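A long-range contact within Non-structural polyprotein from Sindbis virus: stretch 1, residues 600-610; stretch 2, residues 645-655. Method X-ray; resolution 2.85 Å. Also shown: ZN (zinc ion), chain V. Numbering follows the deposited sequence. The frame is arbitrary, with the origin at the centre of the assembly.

Stretch 1, residues 600-610: PKTLPCLCMYA
Stretch 2 645-655: KVQCTKVVLFN

What pins together two irregular segments whose touching residues are at least 37 positions apart in sequence? A zinc ion does: SG of Cys605 lies 2.4 Å from ZN, SG of Cys607 2.5 Å and SG of Cys648 2.3 Å, with a fourth ligand from elsewhere in the structure. Cysteine suits these places because its thiolate binds zinc on a short side chain. Cys605 is p (chi1 65°), Cys648 is t, and Cys607 sits between wells at 92°. The sulfur of Cys648 also touches both partners, 3.5 Å from CB of Cys605 and 3.9 Å from CB of Cys607.

How do the backbones meet? Neither stretch forms a regular helix or strand at the contact, and the two segments run antiparallel here. Cys605 (phi/psi -160/174), Lys650 (-140/123) and Val651 (-117/174) are extended, whereas Leu606 (-100/-1) bends the chain toward the turn. The CA atoms of Cys605 and Val651 are 4.7 Å apart, those of Leu606 and Lys650 5.2 Å. One hydrogen bond crosses, from N of Leu606 to O of Lys650, at 3.1 Å and 152°. Beyond Leu606, a type I turn runs from Cys607 to Ala610, closed by a weak bond of 3.3 Å from N of Ala610 to O of Cys607. Within it, N of Tyr609 donates to SG of Cys607 at 3.2 Å, so a zinc-bound sulfur also steadies the turn.

Which bump fills which hollow? Val652 (m), pointing toward stretch 1, is the main bump, and the 69 Å² covered on it is the largest share of any residue. Its CG1 lies 4.2 Å from CD2 of Leu603 (t, p) and 4.1 Å from CG of Leu606 (m, t), and its CG2 sits 3.2 Å from O of Pro604 and 3.5 Å from O of Leu603. A compact, branched side chain thus meets both leucines and the intervening backbone. Further along, CB of Lys650 rests 3.9 Å from CB of Leu606; the lysine is modelled no further than CB.

What closes the two ends? Phe654 (p, chi2 84°) starts sideways, but its ring reaches inward and presents its edge to stretch 1: CZ is 3.4 Å from O of Leu603, and CE1 is 4.5 Å from CD of Lys601, whose aliphatic carbons suit the edge of an aromatic ring. At the other end, CD2 of Tyr609 (m, chi2 -68°) meets CG2 of Val646 (m) obliquely at 4.1 Å. Altogether 511 Å² is buried between the stretches, both sides summed.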

# COMPACT_ATOMS: atom_id res chain seq x y z
N PRO A 600 7.10 9.32 2.58
CA PRO A 600 6.72 10.37 1.63
C PRO A 600 6.57 9.77 0.25
O PRO A 600 7.27 8.81 -0.07
CB PRO A 600 7.90 11.34 1.65
CG PRO A 600 8.84 10.88 2.70
CD PRO A 600 8.32 9.64 3.34
N LYS A 601 5.67 10.31 -0.57
CA LYS A 601 5.55 9.80 -1.92
C LYS A 601 6.78 10.18 -2.74
O LYS A 601 7.29 11.30 -2.63
CB LYS A 601 4.24 10.24 -2.59
CG LYS A 601 4.03 11.71 -2.76
CD LYS A 601 2.67 11.95 -3.41
CE LYS A 601 1.54 11.96 -2.41
NZ LYS A 601 0.99 13.34 -2.26
N THR A 602 7.25 9.23 -3.53
CA THR A 602 8.44 9.40 -4.36
C THR A 602 8.15 10.03 -5.72
O THR A 602 9.07 10.44 -6.42
CB THR A 602 9.09 8.04 -4.66
OG1 THR A 602 8.16 7.22 -5.38
CG2 THR A 602 9.47 7.33 -3.37
N LEU A 603 6.89 10.10 -6.11
CA LEU A 603 6.55 10.55 -7.45
C LEU A 603 5.27 11.40 -7.46
O LEU A 603 4.27 11.01 -8.06
CB LEU A 603 6.37 9.32 -8.34
CG LEU A 603 6.51 9.54 -9.84
CD1 LEU A 603 7.98 9.79 -10.18
CD2 LEU A 603 5.96 8.34 -10.60
N PRO A 604 5.32 12.57 -6.81
CA PRO A 604 4.16 13.46 -6.73
C PRO A 604 3.79 14.06 -8.09
O PRO A 604 2.62 14.35 -8.36
CB PRO A 604 4.62 14.55 -5.76
CG PRO A 604 6.11 14.51 -5.83
CD PRO A 604 6.47 13.08 -6.05
N CYS A 605 4.80 14.26 -8.93
CA CYS A 605 4.57 14.63 -10.32
C CYS A 605 5.80 14.33 -11.15
O CYS A 605 6.83 13.93 -10.60
CB CYS A 605 4.18 16.11 -10.45
SG CYS A 605 5.46 17.27 -9.97
N LEU A 606 5.69 14.51 -12.46
CA LEU A 606 6.80 14.25 -13.37
C LEU A 606 7.58 15.49 -13.79
O LEU A 606 8.57 15.39 -14.51
CB LEU A 606 6.30 13.50 -14.60
CG LEU A 606 5.64 12.17 -14.25
CD1 LEU A 606 5.19 11.45 -15.51
CD2 LEU A 606 6.60 11.31 -13.43
N CYS A 607 7.15 16.67 -13.33
CA CYS A 607 7.77 17.91 -13.76
C CYS A 607 9.03 18.17 -12.94
O CYS A 607 9.34 17.43 -12.01
CB CYS A 607 6.79 19.08 -13.66
SG CYS A 607 6.85 20.00 -12.09
N MET A 608 9.76 19.23 -13.29
CA MET A 608 11.07 19.50 -12.69
C MET A 608 10.98 19.97 -11.25
O MET A 608 11.99 20.01 -10.54
CB MET A 608 11.83 20.54 -13.50
CG MET A 608 11.30 21.96 -13.37
SD MET A 608 12.04 23.09 -14.57
CE MET A 608 13.77 23.00 -14.10
N TYR A 609 9.78 20.35 -10.82
CA TYR A 609 9.58 20.89 -9.48
C TYR A 609 9.06 19.85 -8.48
O TYR A 609 8.86 20.15 -7.31
CB TYR A 609 8.66 22.10 -9.54
CG TYR A 609 9.20 23.19 -10.44
CD1 TYR A 609 10.34 23.90 -10.09
CD2 TYR A 609 8.58 23.50 -11.65
CE1 TYR A 609 10.85 24.89 -10.91
CE2 TYR A 609 9.09 24.49 -12.47
CZ TYR A 609 10.22 25.18 -12.10
OH TYR A 609 10.74 26.17 -12.91
N ALA A 610 8.88 18.61 -8.94
CA ALA A 610 8.27 17.57 -8.12
C ALA A 610 8.92 17.53 -6.76
O ALA A 610 10.14 17.50 -6.66
CB ALA A 610 8.41 16.23 -8.80
N LYS A 645 4.29 30.19 -7.00
CA LYS A 645 3.40 29.11 -7.38
C LYS A 645 3.29 29.04 -8.91
O LYS A 645 2.97 30.03 -9.57
CB LYS A 645 2.01 29.32 -6.76
N VAL A 646 3.55 27.86 -9.46
CA VAL A 646 3.47 27.66 -10.91
C VAL A 646 2.72 26.38 -11.22
O VAL A 646 2.52 25.54 -10.34
CB VAL A 646 4.88 27.58 -11.55
CG1 VAL A 646 5.71 28.77 -11.14
CG2 VAL A 646 5.58 26.28 -11.16
N GLN A 647 2.29 26.23 -12.46
CA GLN A 647 1.51 25.06 -12.86
C GLN A 647 2.42 23.87 -13.14
O GLN A 647 3.55 24.03 -13.60
CB GLN A 647 0.68 25.39 -14.10
CG GLN A 647 1.45 25.41 -15.41
CD GLN A 647 0.70 26.12 -16.51
OE1 GLN A 647 0.03 27.13 -16.27
NE2 GLN A 647 0.80 25.60 -17.73
N CYS A 648 1.92 22.67 -12.83
CA CYS A 648 2.63 21.44 -13.14
C CYS A 648 2.31 21.00 -14.56
O CYS A 648 1.14 20.83 -14.92
CB CYS A 648 2.26 20.33 -12.15
SG CYS A 648 3.15 18.78 -12.44
N THR A 649 3.35 20.85 -15.37
CA THR A 649 3.20 20.54 -16.79
C THR A 649 3.05 19.05 -17.12
O THR A 649 2.57 18.70 -18.20
CB THR A 649 4.38 21.10 -17.58
OG1 THR A 649 5.59 20.49 -17.12
CG2 THR A 649 4.47 22.61 -17.39
N LYS A 650 3.47 18.18 -16.20
CA LYS A 650 3.26 16.73 -16.35
C LYS A 650 2.89 16.10 -15.01
O LYS A 650 3.65 16.19 -14.05
CB LYS A 650 4.52 16.06 -16.92
N VAL A 651 1.74 15.42 -14.94
CA VAL A 651 1.22 14.97 -13.65
C VAL A 651 1.11 13.45 -13.53
O VAL A 651 1.35 12.72 -14.49
CB VAL A 651 -0.17 15.57 -13.36
CG1 VAL A 651 -0.07 17.08 -13.19
CG2 VAL A 651 -1.17 15.21 -14.47
N VAL A 652 0.75 13.01 -12.32
CA VAL A 652 0.48 11.59 -12.06
C VAL A 652 -0.97 11.44 -11.62
O VAL A 652 -1.55 12.33 -11.01
CB VAL A 652 1.42 11.01 -10.99
CG1 VAL A 652 2.86 11.09 -11.46
CG2 VAL A 652 1.25 11.74 -9.67
N LEU A 653 -1.57 10.31 -11.98
CA LEU A 653 -3.00 10.09 -11.79
C LEU A 653 -3.45 9.21 -10.61
O LEU A 653 -4.64 8.90 -10.49
CB LEU A 653 -3.59 9.58 -13.11
CG LEU A 653 -3.30 10.54 -14.26
CD1 LEU A 653 -3.83 9.99 -15.57
CD2 LEU A 653 -3.89 11.91 -13.98
N PHE A 654 -2.53 8.76 -9.75
CA PHE A 654 -2.94 7.96 -8.59
C PHE A 654 -3.40 8.86 -7.44
O PHE A 654 -3.29 10.08 -7.50
CB PHE A 654 -1.82 7.03 -8.13
CG PHE A 654 -0.57 7.74 -7.69
CD1 PHE A 654 -0.45 8.25 -6.41
CD2 PHE A 654 0.50 7.89 -8.56
CE1 PHE A 654 0.70 8.90 -6.01
CE2 PHE A 654 1.65 8.54 -8.16
CZ PHE A 654 1.75 9.04 -6.89
N ASN A 655 -3.88 8.24 -6.36
CA ASN A 655 -4.44 8.97 -5.23
C ASN A 655 -3.36 9.73 -4.43
O ASN A 655 -2.44 9.12 -3.87
CB ASN A 655 -5.19 8.00 -4.32
CG ASN A 655 -6.07 8.71 -3.31
OD1 ASN A 655 -5.75 9.81 -2.85
ND2 ASN A 655 -7.18 8.08 -2.96
ZN ZN V . 4.74 19.36 -10.86